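Local atomic coordinates of aldose 1-epimerase (Escherichia coli, PDB entry 3NRE), a protein that probably interconverts the alpha and beta anomers of aldose sugars, as a putative mutarotase of the aldose 1-epimerase family. Residues Y115-A120 with V130-T135. Residues are numbered along the deposited sequence; the frame is centred on the assembly and turned at random.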
# COMPACT_ATOMS: atom_id res chain seq x y z
N TYR A 115 3.81 -17.48 6.92
CA TYR A 115 4.63 -17.08 5.79
C TYR A 115 5.89 -16.36 6.25
O TYR A 115 6.03 -16.01 7.44
CB TYR A 115 3.86 -16.17 4.81
CG TYR A 115 3.32 -14.95 5.52
CD1 TYR A 115 4.12 -13.82 5.67
CD2 TYR A 115 2.05 -14.95 6.10
CE1 TYR A 115 3.65 -12.72 6.35
CE2 TYR A 115 1.59 -13.87 6.78
CZ TYR A 115 2.38 -12.75 6.89
OH TYR A 115 1.99 -11.64 7.60
N ARG A 116 6.82 -16.24 5.30
CA ARG A 116 8.00 -15.38 5.42
C ARG A 116 7.92 -14.35 4.30
O ARG A 116 7.55 -14.65 3.17
CB ARG A 116 9.28 -16.23 5.31
CG ARG A 116 10.61 -15.49 5.31
CD ARG A 116 11.80 -16.51 5.18
NE ARG A 116 13.11 -15.86 5.13
CZ ARG A 116 13.99 -15.77 6.15
NH1 ARG A 116 13.72 -16.29 7.34
NH2 ARG A 116 15.16 -15.17 5.95
N VAL A 117 8.24 -13.10 4.62
CA VAL A 117 8.25 -12.07 3.59
C VAL A 117 9.54 -11.28 3.69
O VAL A 117 9.98 -11.03 4.80
CB VAL A 117 7.01 -11.18 3.67
CG1 VAL A 117 6.77 -10.61 5.12
CG2 VAL A 117 7.05 -10.03 2.65
N SER A 118 10.10 -10.90 2.54
CA SER A 118 11.19 -9.98 2.44
C SER A 118 10.71 -8.69 1.78
O SER A 118 9.86 -8.67 0.90
CB SER A 118 12.39 -10.61 1.69
OG SER A 118 12.06 -10.81 0.35
N GLN A 119 11.27 -7.56 2.24
CA GLN A 119 11.02 -6.28 1.62
C GLN A 119 12.39 -5.64 1.36
O GLN A 119 13.10 -5.36 2.33
CB GLN A 119 10.18 -5.37 2.52
CG GLN A 119 9.58 -4.22 1.75
CD GLN A 119 8.69 -3.33 2.57
OE1 GLN A 119 7.99 -2.47 2.02
NE2 GLN A 119 8.73 -3.47 3.89
N ALA A 120 12.70 -5.41 0.08
CA ALA A 120 13.93 -4.77 -0.39
C ALA A 120 13.66 -3.36 -0.90
O ALA A 120 12.69 -3.09 -1.60
CB ALA A 120 14.58 -5.60 -1.51
N VAL A 130 10.96 -0.66 -4.43
CA VAL A 130 10.62 -1.46 -3.26
C VAL A 130 10.02 -2.77 -3.79
O VAL A 130 9.19 -2.73 -4.68
CB VAL A 130 9.57 -0.78 -2.35
CG1 VAL A 130 9.37 -1.64 -1.12
CG2 VAL A 130 9.98 0.69 -1.96
N THR A 131 10.50 -3.89 -3.27
CA THR A 131 10.13 -5.22 -3.72
C THR A 131 9.64 -6.06 -2.51
O THR A 131 10.36 -6.19 -1.50
CB THR A 131 11.40 -5.84 -4.39
OG1 THR A 131 11.83 -4.98 -5.46
CG2 THR A 131 11.18 -7.28 -4.92
N LEU A 132 8.44 -6.63 -2.60
CA LEU A 132 7.93 -7.57 -1.62
C LEU A 132 7.88 -8.97 -2.24
O LEU A 132 7.36 -9.11 -3.36
CB LEU A 132 6.51 -7.18 -1.20
CG LEU A 132 6.29 -6.12 -0.12
CD1 LEU A 132 4.84 -5.72 -0.19
CD2 LEU A 132 6.72 -6.65 1.30
N SER A 133 8.43 -9.97 -1.54
CA SER A 133 8.41 -11.36 -1.93
C SER A 133 7.95 -12.18 -0.74
O SER A 133 8.56 -12.11 0.33
CB SER A 133 9.80 -11.85 -2.36
OG SER A 133 10.37 -10.97 -3.32
N VAL A 134 6.87 -12.96 -0.94
CA VAL A 134 6.22 -13.66 0.15
C VAL A 134 6.15 -15.13 -0.18
O VAL A 134 5.84 -15.48 -1.32
CB VAL A 134 4.80 -13.08 0.45
CG1 VAL A 134 3.89 -13.07 -0.78
CG2 VAL A 134 4.10 -13.82 1.60
N THR A 135 6.51 -15.96 0.80
CA THR A 135 6.54 -17.41 0.64
C THR A 135 5.55 -18.04 1.61
O THR A 135 5.62 -17.78 2.81
CB THR A 135 7.94 -17.96 0.99
OG1 THR A 135 8.93 -17.30 0.18
CG2 THR A 135 8.02 -19.49 0.78
O HOH W 1 9.79 -14.77 0.83
O HOH W 2 11.96 -8.80 -1.50
O HOH W 3 13.63 -3.09 -4.67
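The ring of Tyr115 is met obliquely by CG2 of Val134, 4.1 Å from Tyr115 CD1, while CG1 of Val117 lies in plane at its edge. CG of Tyr115 sits between its backbone N and carbonyl carbon (chi1 56°), which leads the ring away from strand 130-135 and its hydroxyl to a hydrogen bond with Asp86 OD2. The second flat group, the amide of Gln119, ends a chain extended beyond CG and running beside Leu132, whose CD2 comes to 3.8 Å from Gln119 CG. Gln119 OE1 lies 3.5 Å from Val130 CG1 and accepts a hydrogen bond from Trp148 NE1, while NE2 donates to Gly21 O. An alanine at Gln119 would probably leave Trp148 NE1 and Gly21 O without their mates and open a gap beside Leu132 CD2. Val117 CG2 touches Leu132 CD2 at 3.7 Å. On the face carrying Arg116, Ser118, Ala120, Thr131, Ser133 and Thr135, one water bridges the hydroxyls of Ser118 and Ser133, and another links Thr135 OG1 to the carbonyls of Arg116 and Ser133. Ser133 OG and Thr135 OG1 also hydrogen-bond Thr281 OG1 and Ser279 OG of strand 279-290. Six backbone hydrogen bonds, two each in Arg116–Thr135, Ser118–Ser133 and Ala120–Thr131, fix the antiparallel register. Strands 114-123 and 127-136 thus form a beta hairpin, Tyr115 and Val134 touching Phe144, Val130 and Leu132 touching Trp148, as in the beta-sandwich of galactose mutarotase-like proteins.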